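Local coordinates for protein putative alpha KG dependent 2,4-D dioxygenase (Burkholderia xenovorans, PDB 5J92) that binds an iron(II) ion and probably works as a 2-oxoglutarate-dependent dioxygenase of the TfdA family, at residues L11-A16 with G46-L51; I178-A183 with H222-V227. All blocks are in the same frame, centred on the assembly; numbering follows the deposited sequence.

Contact 1 (L11-A16 with G46-L51)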
loop_
_atom_site.group_PDB
_atom_site.type_symbol
_atom_site.label_atom_id
_atom_site.label_comp_id
_atom_site.label_asym_id
_atom_site.label_seq_id
_atom_site.Cartn_x
_atom_site.Cartn_y
_atom_site.Cartn_z
ATOM N N LEU A 11 14.775 18.359 30.151
ATOM C CA LEU A 11 15.476 17.677 29.076
ATOM C C LEU A 11 15.725 18.628 27.915
ATOM O O LEU A 11 14.916 19.517 27.639
ATOM C CB LEU A 11 14.679 16.474 28.585
ATOM C CG LEU A 11 14.572 15.277 29.518
ATOM C CD1 LEU A 11 13.672 14.245 28.864
ATOM C CD2 LEU A 11 15.951 14.710 29.790
ATOM N N ASN A 12 16.874 18.464 27.265
ATOM C CA ASN A 12 17.234 19.283 26.111
ATOM C C ASN A 12 16.618 18.618 24.888
ATOM O O ASN A 12 17.239 17.799 24.212
ATOM C CB ASN A 12 18.749 19.421 26.019
ATOM C CG ASN A 12 19.199 20.303 24.859
ATOM O OD1 ASN A 12 18.381 20.781 24.066
ATOM N ND2 ASN A 12 20.507 20.551 24.779
ATOM N N VAL A 13 15.374 18.994 24.590
ATOM C CA VAL A 13 14.583 18.366 23.537
ATOM C C VAL A 13 14.619 19.240 22.294
ATOM O O VAL A 13 14.299 20.431 22.362
ATOM C CB VAL A 13 13.135 18.146 23.999
ATOM C CG1 VAL A 13 12.328 17.466 22.881
ATOM C CG2 VAL A 13 13.122 17.328 25.264
ATOM N N GLU A 14 14.966 18.644 21.148
ATOM C CA GLU A 14 15.018 19.344 19.864
ATOM C C GLU A 14 14.188 18.569 18.854
ATOM O O GLU A 14 14.556 17.450 18.478
ATOM C CB GLU A 14 16.453 19.504 19.356
ATOM C CG GLU A 14 16.516 20.101 17.960
ATOM C CD GLU A 14 17.928 20.111 17.356
ATOM O OE1 GLU A 14 18.824 19.390 17.845
ATOM O OE2 GLU A 14 18.132 20.820 16.356
ATOM N N ALA A 15 13.101 19.178 18.383
ATOM C CA ALA A 15 12.194 18.498 17.457
ATOM C C ALA A 15 12.921 18.126 16.172
ATOM O O ALA A 15 13.630 18.950 15.587
ATOM C CB ALA A 15 10.996 19.393 17.150
ATOM N N ALA A 16 12.758 16.870 15.740
ATOM C CA ALA A 16 13.214 16.429 14.423
ATOM C C ALA A 16 12.085 16.422 13.409
ATOM O O ALA A 16 12.325 16.258 12.203
ATOM C CB ALA A 16 13.822 15.020 14.514
ATOM N N GLY A 46 5.453 10.981 25.376
ATOM C CA GLY A 46 4.041 11.283 25.206
ATOM C C GLY A 46 3.771 12.327 24.143
ATOM O O GLY A 46 2.739 12.276 23.466
ATOM N N GLN A 47 4.682 13.292 23.994
ATOM C CA GLN A 47 4.618 14.256 22.905
ATOM C C GLN A 47 5.223 13.695 21.620
ATOM O O GLN A 47 4.539 13.619 20.594
ATOM C CB GLN A 47 5.330 15.555 23.312
ATOM C CG GLN A 47 5.405 16.585 22.183
ATOM C CD GLN A 47 5.971 17.932 22.636
ATOM O OE1 GLN A 47 6.454 18.076 23.761
ATOM N NE2 GLN A 47 5.901 18.921 21.760
ATOM N N TYR A 48 6.506 13.295 21.656
ATOM C CA TYR A 48 7.201 12.725 20.498
ATOM C C TYR A 48 7.402 11.224 20.707
ATOM O O TYR A 48 8.367 10.821 21.375
ATOM C CB TYR A 48 8.566 13.383 20.297
ATOM C CG TYR A 48 8.591 14.889 20.206
ATOM C CD1 TYR A 48 8.424 15.540 18.971
ATOM C CD2 TYR A 48 8.811 15.664 21.349
ATOM C CE1 TYR A 48 8.476 16.938 18.883
ATOM C CE2 TYR A 48 8.876 17.058 21.265
ATOM C CZ TYR A 48 8.701 17.682 20.036
ATOM O OH TYR A 48 8.755 19.053 19.952
ATOM N N PRO A 49 6.580 10.359 20.115
ATOM C CA PRO A 49 6.740 8.906 20.348
ATOM C C PRO A 49 8.038 8.310 19.794
ATOM O O PRO A 49 8.343 7.141 20.109
ATOM C CB PRO A 49 5.506 8.300 19.656
ATOM C CG PRO A 49 5.055 9.328 18.697
ATOM C CD PRO A 49 5.400 10.666 19.298
ATOM N N VAL A 50 8.804 9.061 18.994
ATOM C CA VAL A 50 10.142 8.663 18.545
ATOM C C VAL A 50 11.142 9.603 19.201
ATOM O O VAL A 50 11.075 10.823 19.000
ATOM C CB VAL A 50 10.301 8.710 17.015
ATOM C CG1 VAL A 50 11.743 8.287 16.607
ATOM C CG2 VAL A 50 9.256 7.848 16.305
ATOM N N LEU A 51 12.045 9.046 20.012
ATOM C CA LEU A 51 13.097 9.804 20.672
ATOM C C LEU A 51 14.457 9.299 20.199
ATOM O O LEU A 51 14.709 8.081 20.166
ATOM C CB LEU A 51 12.981 9.692 22.203
ATOM C CG LEU A 51 11.723 10.280 22.855
ATOM C CD1 LEU A 51 11.711 10.009 24.356
ATOM C CD2 LEU A 51 11.654 11.779 22.611
#

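Contact 2 (I178-A183 with H222-V227)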
loop_
_atom_site.group_PDB
_atom_site.type_symbol
_atom_site.label_atom_id
_atom_site.label_comp_id
_atom_site.label_asym_id
_atom_site.label_seq_id
_atom_site.Cartn_x
_atom_site.Cartn_y
_atom_site.Cartn_z
ATOM N N ILE A 178 0.404 -13.406 13.275
ATOM C CA ILE A 178 1.746 -13.319 12.701
ATOM C C ILE A 178 1.907 -14.287 11.532
ATOM O O ILE A 178 2.556 -13.963 10.531
ATOM C CB ILE A 178 2.816 -13.547 13.791
ATOM C CG1 ILE A 178 4.226 -13.309 13.239
ATOM C CG2 ILE A 178 2.702 -14.938 14.420
ATOM C CD1 ILE A 178 4.469 -11.910 12.727
ATOM N N MET A 179 1.304 -15.474 11.624
ATOM C CA MET A 179 1.459 -16.455 10.556
ATOM C C MET A 179 0.761 -15.987 9.289
ATOM O O MET A 179 1.261 -16.204 8.180
ATOM C CB MET A 179 0.924 -17.820 11.010
ATOM C CG MET A 179 1.720 -18.449 12.141
ATOM S SD MET A 179 3.483 -18.545 11.753
ATOM C CE MET A 179 4.199 -18.830 13.380
ATOM N N ALA A 180 -0.376 -15.310 9.431
ATOM C CA ALA A 180 -1.034 -14.737 8.263
ATOM C C ALA A 180 -0.186 -13.631 7.632
ATOM O O ALA A 180 -0.074 -13.558 6.401
ATOM C CB ALA A 180 -2.415 -14.211 8.643
ATOM N N SER A 181 0.427 -12.764 8.450
ATOM C CA SER A 181 1.234 -11.687 7.875
ATOM C C SER A 181 2.502 -12.232 7.232
ATOM O O SER A 181 2.942 -11.727 6.189
ATOM C CB SER A 181 1.582 -10.635 8.934
ATOM O OG SER A 181 2.497 -11.148 9.903
ATOM N N ARG A 182 3.104 -13.258 7.832
ATOM C CA ARG A 182 4.250 -13.899 7.200
ATOM C C ARG A 182 3.857 -14.533 5.879
ATOM O O ARG A 182 4.591 -14.421 4.887
ATOM C CB ARG A 182 4.854 -14.944 8.138
ATOM C CG ARG A 182 5.650 -14.369 9.294
ATOM C CD ARG A 182 6.169 -15.493 10.148
ATOM N NE ARG A 182 6.822 -15.027 11.367
ATOM C CZ ARG A 182 7.253 -15.853 12.316
ATOM N NH1 ARG A 182 7.086 -17.163 12.170
ATOM N NH2 ARG A 182 7.843 -15.374 13.404
ATOM N N ALA A 183 2.701 -15.208 5.842
ATOM C CA ALA A 183 2.248 -15.818 4.595
ATOM C C ALA A 183 2.011 -14.765 3.516
ATOM O O ALA A 183 2.334 -14.989 2.343
ATOM C CB ALA A 183 0.984 -16.638 4.842
ATOM N N HIS A 222 0.287 -7.002 10.965
ATOM C CA HIS A 222 -0.181 -8.202 11.647
ATOM C C HIS A 222 -1.697 -8.281 11.723
ATOM O O HIS A 222 -2.226 -9.379 11.905
ATOM C CB HIS A 222 0.413 -8.269 13.059
ATOM C CG HIS A 222 1.901 -8.100 13.089
ATOM N ND1 HIS A 222 2.532 -7.181 13.897
ATOM C CD2 HIS A 222 2.884 -8.742 12.411
ATOM C CE1 HIS A 222 3.840 -7.260 13.718
ATOM N NE2 HIS A 222 4.080 -8.195 12.817
ATOM N N ALA A 223 -2.392 -7.150 11.618
ATOM C CA ALA A 223 -3.843 -7.108 11.683
ATOM C C ALA A 223 -4.431 -7.607 10.368
ATOM O O ALA A 223 -4.058 -7.130 9.296
ATOM C CB ALA A 223 -4.329 -5.679 11.967
ATOM N N THR A 224 -5.347 -8.569 10.447
ATOM C CA THR A 224 -5.903 -9.139 9.228
ATOM C C THR A 224 -7.302 -8.625 8.909
ATOM O O THR A 224 -7.571 -8.283 7.756
ATOM C CB THR A 224 -5.909 -10.666 9.301
ATOM O OG1 THR A 224 -6.681 -11.089 10.430
ATOM C CG2 THR A 224 -4.490 -11.175 9.449
ATOM N N HIS A 225 -8.214 -8.622 9.883
ATOM C CA HIS A 225 -9.590 -8.208 9.637
ATOM C C HIS A 225 -10.248 -7.829 10.965
ATOM O O HIS A 225 -9.613 -7.839 12.023
ATOM C CB HIS A 225 -10.384 -9.297 8.882
ATOM C CG HIS A 225 -10.513 -10.615 9.599
ATOM N ND1 HIS A 225 -9.430 -11.409 9.925
ATOM C CD2 HIS A 225 -11.611 -11.308 9.988
ATOM C CE1 HIS A 225 -9.853 -12.523 10.498
ATOM N NE2 HIS A 225 -11.173 -12.492 10.542
ATOM N N VAL A 226 -11.533 -7.484 10.892
ATOM C CA VAL A 226 -12.271 -6.877 11.999
ATOM C C VAL A 226 -13.094 -7.959 12.692
ATOM O O VAL A 226 -13.795 -8.727 12.024
ATOM C CB VAL A 226 -13.166 -5.731 11.493
ATOM C CG1 VAL A 226 -14.092 -5.209 12.620
ATOM C CG2 VAL A 226 -12.297 -4.586 10.942
ATOM N N VAL A 227 -13.022 -8.012 14.031
ATOM C CA VAL A 227 -13.776 -9.007 14.793
ATOM C C VAL A 227 -15.268 -8.801 14.583
ATOM O O VAL A 227 -15.778 -7.676 14.655
ATOM C CB VAL A 227 -13.430 -8.925 16.293
ATOM C CG1 VAL A 227 -14.193 -9.992 17.104
ATOM C CG2 VAL A 227 -11.932 -9.066 16.533
#

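Contact 1 (L11-A16 with G46-L51)
Tyr48 alone provides all the close approaches from 46-51, reaching across to Val13 and Ala15 although the CA atoms of Ala15 and Tyr48 are 8.2 Å apart. Both partners come from the same side of the ring, obliquely and at different points of its rim. Tyr48 CE2 meets Val13 CG1 at 3.8 Å, and Tyr48 CE1 lies 3.9 Å from Ala15 CB; these two contacts are apolar. Ala15 CB comes nearer still to the phenolic oxygen, 3.6 Å from Tyr48 OH, in a van der Waals contact. The small area buried, 130 Å², fits a meeting at the protein surface. Tyrosine suits the place because its long flat ring can span strand 21-25 and bring its OH end to Ala15.

That strand runs between the two segments, pairing with 12-15 on one side and with 50-53 on the other in the mixed sheet of this cupin-clan fold. Tyr48 sits in the turn joining helix 35-47 to strand 50-53, and its ring touches Ala22, which Val13 also touches. With CG set anti to its own carbonyl carbon (chi1 -53°), the ring extends toward the edge strand. Gln47 CG backs the ring from the opposite side, 3.5 Å from its plane and displaced from its centre. Val13, branched at CB, suits an extended strand and offers CG1 to the ring, whereas the short Ala15 leaves room for the phenol end.

Contact 2 (I178-A183 with H222-V227)
Ile178 CD1 packs 3.6 Å from His222 CD2, so the end of the isoleucine meets the CD2–NE2 side of the imidazole obliquely. The two side chains lie alongside each other and point the same way. Ile178 has CG1 anti to its backbone N (chi1 -174°), and this carries CD1 out to the ring although its CB does not face the strand. Ser181 approaches the CD2 atom from the edge: its OG lies near the ring plane, 3.5 Å from His222 CD2. Farther along, Ala180 CB meets the methyl CG2 of Thr224 at 3.8 Å. Alanine and serine, being small, let the helix come close to the strand, with CA atoms of Ser181 and His222 5.3 Å apart.

Hydrogen bonds of the next shell position these groups. Thr224 OG1 shares a 2.8 Å hydrogen bond with His225 ND1, so its hydroxyl is engaged with the neighbouring histidine while its methyl faces Ala180. His222 ND1 is hydrogen-bonded to Ser126 OG, which limits rotation of the ring, and Tyr127 packs against it edge-to-face. Asp177 links the two segments: its OD1 is hydrogen-bonded to Ala180 N at the helix start, and its backbone to that of His222. The His222 side chain lies about 4 Å from that of His122, an iron ligand, and about 7 Å from the iron(II) ion, which places it in the second shell of the metal site.

Helix 178-184 follows directly on strand 173-176, which lies between 201-208 and 223-226 in the antiparallel sheet; 223-226 is the outermost strand, with Thr224 also touching Arg235 of helix 231-245.

How the contacts relate
The two contacts lie on opposite sides of the chain's centre, their own centres 32 Å apart, and share no helix or strand. Contact 1 belongs to the surface of the mixed sheet and is away from the metal site, whereas contact 2 is buried and reaches the surroundings of the iron. Both are made by van der Waals contact between side chains, but with different supports. In 11-16 with 46-51 one aromatic ring spans an intervening strand to reach an edge strand. In 178-183 with 222-227 a helix and a strand meet directly, and polar groups next to the packing atoms have hydrogen-bonding partners, as suits a buried place.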